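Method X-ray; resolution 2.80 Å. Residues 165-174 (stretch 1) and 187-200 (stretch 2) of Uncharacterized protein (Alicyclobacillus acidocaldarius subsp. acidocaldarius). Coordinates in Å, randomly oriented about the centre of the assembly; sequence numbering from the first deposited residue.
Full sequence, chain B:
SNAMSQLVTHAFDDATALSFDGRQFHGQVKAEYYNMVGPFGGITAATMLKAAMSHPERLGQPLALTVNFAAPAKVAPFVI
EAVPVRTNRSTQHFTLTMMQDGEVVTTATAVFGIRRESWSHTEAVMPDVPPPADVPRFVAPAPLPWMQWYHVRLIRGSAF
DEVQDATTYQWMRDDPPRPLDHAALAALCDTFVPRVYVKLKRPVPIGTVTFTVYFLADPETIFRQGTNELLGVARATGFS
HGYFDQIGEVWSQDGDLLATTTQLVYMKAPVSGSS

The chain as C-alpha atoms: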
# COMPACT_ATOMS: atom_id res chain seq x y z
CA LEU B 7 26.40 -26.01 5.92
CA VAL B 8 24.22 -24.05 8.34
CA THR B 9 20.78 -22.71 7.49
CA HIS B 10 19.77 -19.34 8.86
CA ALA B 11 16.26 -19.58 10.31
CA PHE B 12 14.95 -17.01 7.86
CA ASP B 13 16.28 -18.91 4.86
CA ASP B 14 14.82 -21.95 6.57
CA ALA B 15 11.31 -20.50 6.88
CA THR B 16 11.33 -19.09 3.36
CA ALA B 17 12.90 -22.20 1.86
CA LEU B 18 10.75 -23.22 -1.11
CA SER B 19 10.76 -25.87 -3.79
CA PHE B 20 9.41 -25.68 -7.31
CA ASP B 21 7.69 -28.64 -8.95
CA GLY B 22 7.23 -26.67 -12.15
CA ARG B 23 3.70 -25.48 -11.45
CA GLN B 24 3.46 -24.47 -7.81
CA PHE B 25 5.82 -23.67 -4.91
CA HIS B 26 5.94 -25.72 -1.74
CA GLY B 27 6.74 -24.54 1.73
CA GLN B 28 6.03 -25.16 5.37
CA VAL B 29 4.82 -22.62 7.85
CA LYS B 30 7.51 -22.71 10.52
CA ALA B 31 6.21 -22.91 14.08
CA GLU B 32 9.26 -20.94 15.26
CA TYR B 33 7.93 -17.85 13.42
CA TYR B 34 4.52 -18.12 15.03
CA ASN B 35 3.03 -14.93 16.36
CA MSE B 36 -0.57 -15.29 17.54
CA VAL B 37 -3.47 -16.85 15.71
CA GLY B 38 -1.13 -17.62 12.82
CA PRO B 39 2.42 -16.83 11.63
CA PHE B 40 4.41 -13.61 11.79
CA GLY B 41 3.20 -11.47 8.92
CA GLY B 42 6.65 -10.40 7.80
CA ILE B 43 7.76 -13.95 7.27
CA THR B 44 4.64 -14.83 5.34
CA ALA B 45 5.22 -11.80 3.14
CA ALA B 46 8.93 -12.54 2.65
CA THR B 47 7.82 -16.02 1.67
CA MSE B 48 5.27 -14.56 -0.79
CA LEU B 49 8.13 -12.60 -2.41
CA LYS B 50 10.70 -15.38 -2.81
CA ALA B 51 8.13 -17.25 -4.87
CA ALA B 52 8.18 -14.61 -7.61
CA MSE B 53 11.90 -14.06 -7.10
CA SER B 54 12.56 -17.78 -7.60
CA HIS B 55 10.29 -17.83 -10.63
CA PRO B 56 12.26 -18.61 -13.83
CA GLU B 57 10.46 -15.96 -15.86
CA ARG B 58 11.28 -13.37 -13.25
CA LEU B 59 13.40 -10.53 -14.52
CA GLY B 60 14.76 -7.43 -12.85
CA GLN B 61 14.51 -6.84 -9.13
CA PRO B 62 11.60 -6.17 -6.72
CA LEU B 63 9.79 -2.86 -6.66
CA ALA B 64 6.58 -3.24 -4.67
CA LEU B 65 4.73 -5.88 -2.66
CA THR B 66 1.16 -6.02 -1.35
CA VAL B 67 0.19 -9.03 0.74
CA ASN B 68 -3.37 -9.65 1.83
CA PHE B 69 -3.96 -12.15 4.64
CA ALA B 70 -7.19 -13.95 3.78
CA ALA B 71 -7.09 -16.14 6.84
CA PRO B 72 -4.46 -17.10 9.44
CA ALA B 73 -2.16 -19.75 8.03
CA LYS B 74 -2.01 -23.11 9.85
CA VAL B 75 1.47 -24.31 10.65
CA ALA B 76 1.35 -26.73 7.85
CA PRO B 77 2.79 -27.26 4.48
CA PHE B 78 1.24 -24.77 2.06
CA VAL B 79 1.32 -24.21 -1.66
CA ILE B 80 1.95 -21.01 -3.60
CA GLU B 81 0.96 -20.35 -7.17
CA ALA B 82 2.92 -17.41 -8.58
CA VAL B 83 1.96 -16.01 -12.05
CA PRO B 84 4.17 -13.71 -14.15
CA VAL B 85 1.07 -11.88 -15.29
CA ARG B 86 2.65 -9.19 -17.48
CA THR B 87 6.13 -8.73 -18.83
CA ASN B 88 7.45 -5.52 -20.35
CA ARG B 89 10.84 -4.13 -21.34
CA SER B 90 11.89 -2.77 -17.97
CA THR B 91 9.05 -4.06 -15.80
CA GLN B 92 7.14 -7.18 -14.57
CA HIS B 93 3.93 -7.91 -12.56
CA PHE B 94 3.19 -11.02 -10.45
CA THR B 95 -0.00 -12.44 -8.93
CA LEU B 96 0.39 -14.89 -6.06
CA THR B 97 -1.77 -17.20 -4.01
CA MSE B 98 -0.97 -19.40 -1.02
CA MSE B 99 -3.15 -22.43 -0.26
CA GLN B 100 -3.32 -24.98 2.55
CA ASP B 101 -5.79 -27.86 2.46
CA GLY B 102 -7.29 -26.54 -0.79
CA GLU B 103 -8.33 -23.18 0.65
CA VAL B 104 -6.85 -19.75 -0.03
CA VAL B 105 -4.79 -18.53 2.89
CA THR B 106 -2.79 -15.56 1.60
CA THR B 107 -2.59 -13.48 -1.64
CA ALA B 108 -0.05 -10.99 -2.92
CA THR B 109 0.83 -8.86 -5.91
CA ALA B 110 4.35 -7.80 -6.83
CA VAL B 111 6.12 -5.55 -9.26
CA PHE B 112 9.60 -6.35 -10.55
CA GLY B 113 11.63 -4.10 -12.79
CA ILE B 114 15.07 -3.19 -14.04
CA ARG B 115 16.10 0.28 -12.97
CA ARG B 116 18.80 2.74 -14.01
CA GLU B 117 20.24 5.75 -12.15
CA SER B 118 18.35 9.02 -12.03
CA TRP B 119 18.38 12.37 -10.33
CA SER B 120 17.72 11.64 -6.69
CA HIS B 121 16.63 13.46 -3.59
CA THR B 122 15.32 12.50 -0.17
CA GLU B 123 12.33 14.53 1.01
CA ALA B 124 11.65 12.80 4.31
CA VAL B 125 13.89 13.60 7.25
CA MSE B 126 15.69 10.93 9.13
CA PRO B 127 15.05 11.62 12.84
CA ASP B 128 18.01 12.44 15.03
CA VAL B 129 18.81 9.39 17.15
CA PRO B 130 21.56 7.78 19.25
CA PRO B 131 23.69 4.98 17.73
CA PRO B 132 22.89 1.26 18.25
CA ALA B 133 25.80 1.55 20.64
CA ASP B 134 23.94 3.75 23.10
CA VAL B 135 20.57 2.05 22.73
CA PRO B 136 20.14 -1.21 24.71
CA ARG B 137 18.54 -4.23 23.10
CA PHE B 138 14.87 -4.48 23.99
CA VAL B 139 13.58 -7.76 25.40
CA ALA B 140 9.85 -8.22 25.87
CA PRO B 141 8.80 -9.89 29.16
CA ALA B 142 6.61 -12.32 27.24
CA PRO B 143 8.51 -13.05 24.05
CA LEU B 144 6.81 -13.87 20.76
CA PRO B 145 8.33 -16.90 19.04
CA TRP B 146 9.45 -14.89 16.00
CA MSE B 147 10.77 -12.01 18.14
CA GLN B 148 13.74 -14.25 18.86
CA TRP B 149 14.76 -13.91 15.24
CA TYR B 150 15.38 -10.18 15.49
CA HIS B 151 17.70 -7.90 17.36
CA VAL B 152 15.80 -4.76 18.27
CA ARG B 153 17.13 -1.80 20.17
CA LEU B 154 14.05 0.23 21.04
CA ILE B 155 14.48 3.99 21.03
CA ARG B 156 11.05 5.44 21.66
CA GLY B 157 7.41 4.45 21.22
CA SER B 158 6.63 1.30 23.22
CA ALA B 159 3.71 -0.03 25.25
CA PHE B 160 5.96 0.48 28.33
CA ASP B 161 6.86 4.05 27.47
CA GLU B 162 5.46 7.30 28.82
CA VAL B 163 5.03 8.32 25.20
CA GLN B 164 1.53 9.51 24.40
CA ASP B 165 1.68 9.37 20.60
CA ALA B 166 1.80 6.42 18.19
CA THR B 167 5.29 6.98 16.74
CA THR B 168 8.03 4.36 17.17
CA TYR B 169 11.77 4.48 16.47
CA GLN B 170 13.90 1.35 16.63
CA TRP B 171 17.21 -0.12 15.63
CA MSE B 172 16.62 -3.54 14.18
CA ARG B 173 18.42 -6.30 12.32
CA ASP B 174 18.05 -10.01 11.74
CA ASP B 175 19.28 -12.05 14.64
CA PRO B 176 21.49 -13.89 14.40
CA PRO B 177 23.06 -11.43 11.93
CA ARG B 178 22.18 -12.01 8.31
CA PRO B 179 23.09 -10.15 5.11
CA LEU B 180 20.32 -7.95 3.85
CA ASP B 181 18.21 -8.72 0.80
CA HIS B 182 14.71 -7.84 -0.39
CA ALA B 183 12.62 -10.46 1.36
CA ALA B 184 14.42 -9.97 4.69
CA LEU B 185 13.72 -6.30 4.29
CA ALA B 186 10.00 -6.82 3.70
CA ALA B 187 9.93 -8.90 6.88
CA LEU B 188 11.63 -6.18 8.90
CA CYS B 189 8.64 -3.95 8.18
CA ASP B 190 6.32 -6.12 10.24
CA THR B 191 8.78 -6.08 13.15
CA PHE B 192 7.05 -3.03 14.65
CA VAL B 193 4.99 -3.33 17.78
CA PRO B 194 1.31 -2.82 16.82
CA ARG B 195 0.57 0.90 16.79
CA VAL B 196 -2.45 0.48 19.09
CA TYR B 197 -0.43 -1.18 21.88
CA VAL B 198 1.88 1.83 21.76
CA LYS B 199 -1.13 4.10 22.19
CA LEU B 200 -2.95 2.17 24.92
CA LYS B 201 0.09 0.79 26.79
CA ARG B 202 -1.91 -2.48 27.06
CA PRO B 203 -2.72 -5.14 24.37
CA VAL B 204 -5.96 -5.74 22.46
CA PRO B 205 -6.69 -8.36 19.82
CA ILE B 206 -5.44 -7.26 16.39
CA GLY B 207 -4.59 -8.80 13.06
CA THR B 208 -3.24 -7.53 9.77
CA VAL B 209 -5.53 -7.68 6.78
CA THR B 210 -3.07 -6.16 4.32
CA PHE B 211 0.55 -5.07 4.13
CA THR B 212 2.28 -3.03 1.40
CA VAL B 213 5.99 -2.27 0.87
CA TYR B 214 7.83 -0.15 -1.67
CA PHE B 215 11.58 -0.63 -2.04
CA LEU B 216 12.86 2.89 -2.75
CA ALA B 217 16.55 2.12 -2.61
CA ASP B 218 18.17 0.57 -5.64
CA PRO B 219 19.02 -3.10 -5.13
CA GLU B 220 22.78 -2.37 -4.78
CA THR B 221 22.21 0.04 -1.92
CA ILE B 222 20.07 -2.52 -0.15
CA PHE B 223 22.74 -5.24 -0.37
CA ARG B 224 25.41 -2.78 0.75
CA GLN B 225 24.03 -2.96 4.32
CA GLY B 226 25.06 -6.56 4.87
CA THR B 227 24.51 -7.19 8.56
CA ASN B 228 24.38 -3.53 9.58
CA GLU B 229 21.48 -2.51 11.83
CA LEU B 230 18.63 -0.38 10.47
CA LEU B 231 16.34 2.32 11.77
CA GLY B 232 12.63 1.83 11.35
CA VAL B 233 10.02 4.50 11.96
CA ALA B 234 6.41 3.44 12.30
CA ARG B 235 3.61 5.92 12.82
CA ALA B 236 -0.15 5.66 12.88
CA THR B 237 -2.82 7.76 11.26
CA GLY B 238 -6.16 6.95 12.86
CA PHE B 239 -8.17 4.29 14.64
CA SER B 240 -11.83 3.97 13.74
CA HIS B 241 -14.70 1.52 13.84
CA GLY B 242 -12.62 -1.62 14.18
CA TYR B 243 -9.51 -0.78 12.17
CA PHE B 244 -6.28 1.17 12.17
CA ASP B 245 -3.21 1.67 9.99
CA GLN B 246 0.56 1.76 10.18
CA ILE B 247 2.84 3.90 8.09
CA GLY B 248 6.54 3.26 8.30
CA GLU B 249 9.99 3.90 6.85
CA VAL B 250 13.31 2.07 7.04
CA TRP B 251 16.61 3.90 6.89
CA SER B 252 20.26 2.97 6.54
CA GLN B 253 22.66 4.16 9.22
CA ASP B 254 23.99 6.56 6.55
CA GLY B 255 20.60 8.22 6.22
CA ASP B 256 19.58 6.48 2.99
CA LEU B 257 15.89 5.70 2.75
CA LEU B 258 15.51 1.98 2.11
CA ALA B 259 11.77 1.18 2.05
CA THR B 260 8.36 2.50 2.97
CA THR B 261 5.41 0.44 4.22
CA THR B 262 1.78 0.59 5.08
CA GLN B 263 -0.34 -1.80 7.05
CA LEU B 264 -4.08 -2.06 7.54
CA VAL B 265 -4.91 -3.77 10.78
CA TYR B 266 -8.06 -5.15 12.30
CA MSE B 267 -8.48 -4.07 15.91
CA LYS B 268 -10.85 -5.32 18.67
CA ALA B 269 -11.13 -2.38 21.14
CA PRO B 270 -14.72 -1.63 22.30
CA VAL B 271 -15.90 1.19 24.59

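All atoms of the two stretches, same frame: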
# COMPACT_ATOMS: atom_id res chain seq x y z
N ASP B 165 2.01 9.49 22.01
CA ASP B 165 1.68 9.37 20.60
C ASP B 165 1.95 7.96 20.09
O ASP B 165 2.38 7.09 20.84
CB ASP B 165 2.48 10.38 19.78
CG ASP B 165 3.96 10.33 20.07
OD1 ASP B 165 4.70 9.76 19.24
OD2 ASP B 165 4.38 10.83 21.13
N ALA B 166 1.68 7.74 18.80
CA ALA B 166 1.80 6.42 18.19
C ALA B 166 3.12 6.15 17.46
O ALA B 166 3.25 5.13 16.79
CB ALA B 166 0.61 6.16 17.27
N THR B 167 4.06 7.07 17.54
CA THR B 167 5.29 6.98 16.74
C THR B 167 6.41 6.18 17.41
O THR B 167 6.80 6.45 18.54
CB THR B 167 5.82 8.40 16.38
OG1 THR B 167 4.92 9.04 15.46
CG2 THR B 167 7.21 8.30 15.75
N THR B 168 6.94 5.20 16.67
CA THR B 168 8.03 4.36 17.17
C THR B 168 9.32 4.55 16.37
O THR B 168 9.29 4.67 15.14
CB THR B 168 7.65 2.86 17.10
OG1 THR B 168 6.67 2.56 18.09
CG2 THR B 168 8.88 1.97 17.33
N TYR B 169 10.44 4.60 17.09
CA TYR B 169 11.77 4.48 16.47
C TYR B 169 12.46 3.24 17.02
O TYR B 169 12.41 2.98 18.22
CB TYR B 169 12.66 5.68 16.79
CG TYR B 169 12.14 7.05 16.38
CD1 TYR B 169 11.11 7.19 15.45
CD2 TYR B 169 12.69 8.20 16.93
CE1 TYR B 169 10.65 8.46 15.09
CE2 TYR B 169 12.24 9.47 16.58
CZ TYR B 169 11.22 9.60 15.66
OH TYR B 169 10.78 10.87 15.32
N GLN B 170 13.10 2.46 16.15
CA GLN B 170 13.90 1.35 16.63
C GLN B 170 15.07 0.99 15.73
O GLN B 170 15.01 1.11 14.50
CB GLN B 170 13.02 0.12 16.84
CG GLN B 170 12.49 -0.51 15.56
CD GLN B 170 11.27 -1.39 15.81
OE1 GLN B 170 10.51 -1.16 16.75
NE2 GLN B 170 11.09 -2.41 14.96
N TRP B 171 16.15 0.54 16.36
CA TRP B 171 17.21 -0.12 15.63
C TRP B 171 16.82 -1.57 15.56
O TRP B 171 16.36 -2.16 16.54
CB TRP B 171 18.54 0.02 16.36
CG TRP B 171 19.08 1.42 16.38
CD1 TRP B 171 19.19 2.24 17.46
CD2 TRP B 171 19.56 2.16 15.25
NE1 TRP B 171 19.72 3.45 17.08
CE2 TRP B 171 19.96 3.43 15.73
CE3 TRP B 171 19.70 1.87 13.88
CZ2 TRP B 171 20.49 4.41 14.89
CZ3 TRP B 171 20.23 2.85 13.05
CH2 TRP B 171 20.62 4.11 13.56
N MSE B 172 16.99 -2.16 14.38
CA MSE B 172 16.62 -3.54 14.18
C MSE B 172 17.49 -4.19 13.11
O MSE B 172 17.91 -3.54 12.14
CB MSE B 172 15.15 -3.63 13.76
CG MSE B 172 14.91 -3.02 12.40
SE MSE B 172 13.12 -2.36 12.11
CE MSE B 172 13.42 -1.45 10.42
N ARG B 173 17.74 -5.48 13.30
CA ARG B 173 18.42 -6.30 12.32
C ARG B 173 17.95 -7.73 12.52
O ARG B 173 17.32 -8.04 13.53
CB ARG B 173 19.93 -6.21 12.47
CG ARG B 173 20.47 -6.81 13.75
CD ARG B 173 21.98 -6.99 13.66
NE ARG B 173 22.60 -7.28 14.95
CZ ARG B 173 22.48 -8.43 15.60
NH1 ARG B 173 21.75 -9.41 15.08
NH2 ARG B 173 23.09 -8.62 16.77
N ASP B 174 18.22 -8.58 11.55
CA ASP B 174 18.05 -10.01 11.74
C ASP B 174 18.92 -10.43 12.90
O ASP B 174 20.03 -9.92 13.06
CB ASP B 174 18.49 -10.79 10.51
CG ASP B 174 17.73 -10.39 9.26
OD1 ASP B 174 18.36 -9.79 8.34
OD2 ASP B 174 16.52 -10.68 9.19
N ALA B 187 10.28 -8.34 5.58
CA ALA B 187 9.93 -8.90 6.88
C ALA B 187 10.18 -7.88 7.98
O ALA B 187 9.38 -7.76 8.90
CB ALA B 187 10.67 -10.20 7.15
N LEU B 188 11.27 -7.13 7.85
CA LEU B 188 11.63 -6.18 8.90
C LEU B 188 10.60 -5.09 9.08
O LEU B 188 10.64 -4.36 10.06
CB LEU B 188 13.00 -5.57 8.64
CG LEU B 188 14.13 -6.50 9.10
CD1 LEU B 188 15.45 -6.09 8.49
CD2 LEU B 188 14.23 -6.52 10.62
N CYS B 189 9.68 -4.98 8.13
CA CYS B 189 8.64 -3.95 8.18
C CYS B 189 7.42 -4.36 8.99
O CYS B 189 6.57 -3.53 9.30
CB CYS B 189 8.19 -3.56 6.78
SG CYS B 189 9.54 -3.07 5.68
N ASP B 190 7.31 -5.65 9.28
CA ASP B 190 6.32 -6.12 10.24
C ASP B 190 6.90 -6.29 11.64
O ASP B 190 6.23 -6.82 12.53
CB ASP B 190 5.57 -7.37 9.78
CG ASP B 190 4.31 -7.60 10.61
OD1 ASP B 190 3.71 -6.59 11.02
OD2 ASP B 190 3.93 -8.77 10.86
N THR B 191 8.16 -5.89 11.84
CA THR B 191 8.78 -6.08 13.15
C THR B 191 8.37 -5.01 14.17
O THR B 191 8.78 -5.05 15.33
CB THR B 191 10.32 -6.13 13.05
OG1 THR B 191 10.83 -4.87 12.62
CG2 THR B 191 10.75 -7.19 12.06
N PHE B 192 7.54 -4.07 13.74
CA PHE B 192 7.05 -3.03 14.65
C PHE B 192 5.92 -3.49 15.56
O PHE B 192 4.95 -4.12 15.12
CB PHE B 192 6.56 -1.81 13.86
CG PHE B 192 7.65 -1.12 13.10
CD1 PHE B 192 8.71 -0.53 13.77
CD2 PHE B 192 7.61 -1.05 11.72
CE1 PHE B 192 9.72 0.11 13.07
CE2 PHE B 192 8.62 -0.42 11.02
CZ PHE B 192 9.67 0.17 11.70
N VAL B 193 6.06 -3.15 16.83
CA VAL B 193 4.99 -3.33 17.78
C VAL B 193 3.75 -2.67 17.21
O VAL B 193 3.84 -1.61 16.60
CB VAL B 193 5.36 -2.68 19.11
CG1 VAL B 193 4.12 -2.25 19.87
CG2 VAL B 193 6.22 -3.64 19.92
N PRO B 194 2.57 -3.30 17.41
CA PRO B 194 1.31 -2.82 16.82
C PRO B 194 1.00 -1.43 17.32
O PRO B 194 0.98 -1.22 18.54
CB PRO B 194 0.27 -3.80 17.39
CG PRO B 194 1.04 -5.00 17.75
CD PRO B 194 2.35 -4.48 18.25
N ARG B 195 0.70 -0.50 16.41
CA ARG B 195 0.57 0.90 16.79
C ARG B 195 -0.33 1.05 18.04
O ARG B 195 0.03 1.74 19.00
CB ARG B 195 0.03 1.74 15.62
CG ARG B 195 0.97 1.85 14.40
CD ARG B 195 2.32 2.46 14.76
NE ARG B 195 3.28 1.45 15.19
CZ ARG B 195 4.26 1.65 16.07
NH1 ARG B 195 4.43 2.84 16.63
NH2 ARG B 195 5.08 0.66 16.39
N VAL B 196 -1.47 0.37 18.03
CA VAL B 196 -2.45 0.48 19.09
C VAL B 196 -1.90 0.15 20.49
O VAL B 196 -2.20 0.85 21.46
CB VAL B 196 -3.72 -0.34 18.76
CG1 VAL B 196 -3.44 -1.82 18.91
CG2 VAL B 196 -4.89 0.07 19.65
N TYR B 197 -1.10 -0.91 20.61
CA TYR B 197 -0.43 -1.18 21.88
C TYR B 197 0.31 0.07 22.34
O TYR B 197 0.20 0.49 23.50
CB TYR B 197 0.59 -2.32 21.75
CG TYR B 197 0.03 -3.69 21.42
CD1 TYR B 197 -1.33 -3.89 21.22
CD2 TYR B 197 0.87 -4.80 21.31
CE1 TYR B 197 -1.84 -5.15 20.91
CE2 TYR B 197 0.37 -6.06 21.00
CZ TYR B 197 -0.98 -6.23 20.81
OH TYR B 197 -1.48 -7.48 20.50
N VAL B 198 1.08 0.66 21.43
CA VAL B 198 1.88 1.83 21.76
C VAL B 198 1.00 2.94 22.33
O VAL B 198 1.39 3.66 23.26
CB VAL B 198 2.61 2.39 20.53
CG1 VAL B 198 3.71 3.33 20.98
CG2 VAL B 198 3.17 1.26 19.66
N LYS B 199 -0.20 3.05 21.77
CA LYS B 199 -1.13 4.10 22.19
C LYS B 199 -1.84 3.79 23.52
O LYS B 199 -2.05 4.68 24.34
CB LYS B 199 -2.15 4.39 21.08
CG LYS B 199 -2.95 5.67 21.28
CD LYS B 199 -2.12 6.95 21.09
CE LYS B 199 -2.99 8.21 21.12
NZ LYS B 199 -2.22 9.49 21.10
N LEU B 200 -2.25 2.54 23.71
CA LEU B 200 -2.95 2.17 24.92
C LEU B 200 -2.08 1.63 26.05
O LEU B 200 -2.58 1.44 27.15
CB LEU B 200 -4.00 1.11 24.59
CG LEU B 200 -4.96 1.54 23.49
CD1 LEU B 200 -6.10 0.51 23.36
CD2 LEU B 200 -5.49 2.95 23.77

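The polar part of this contact is concentrated on one side chain, Arg-195, in the first turn of the helix that follows Pro-194. Its CA-to-CB bond runs sideways to the strand segment, but the side chain brings its guanidinium against the start of the strand. There NH1 donates to the backbone carbonyl of Ala-166 (NH1 to Ala-166 O, 2.6 Å) and to the hydroxyl of Thr-168 (NH1 to Thr-168 OG1, 2.7 Å). The same hydroxyl also accepts from the second terminal nitrogen, with Arg-195 NH2 3.0 Å from Thr-168 OG1, and is hydrogen-bonded elsewhere in the structure as well. Both acceptors lie at the edge of the guanidinium, near its plane, where the N-H groups point. NH2 makes a further, weak bond within its own stretch, to the carbonyl of Val-193 (Arg-195 NH2 to Val-193 O, 2.6 Å), and NE is satisfied elsewhere in the structure. All three guanidinium nitrogens of this buried residue therefore have acceptors.

Ahead of the strand, the turn is held locally by the backbone amide of Thr-167, which donates to the carboxylate of Asp-165 (Thr-167 N to Asp-165 OD1, 3.2 Å). Lys-199 packs alongside, its NZ 3.9 Å from Asp-165 CA.

Thr-168, Gln-170 and Met-172, alternate residues of the strand, all point toward the second stretch and approach the Phe-192 ring obliquely. Gln-170 NE2 lies 3.3 Å from Phe-192 CD1 and 3.4 Å from Thr-191 OG1, the latter a spacing whose geometry does not settle a hydrogen bond. The Thr-191 hydroxyl is not left without a partner, since it donates to the carbonyl of Leu-188 (Thr-191 OG1 to Leu-188 O, 2.6 Å).

Met-172, a selenomethionine, packs against Leu-188 and Phe-192. Met-172 SE sits 4.8 Å from the Phe-192 ring centroid and also lies 3.4 Å from Thr-191 OG1, while Met-172 CG approaches Leu-188 CD2 at 4.0 Å.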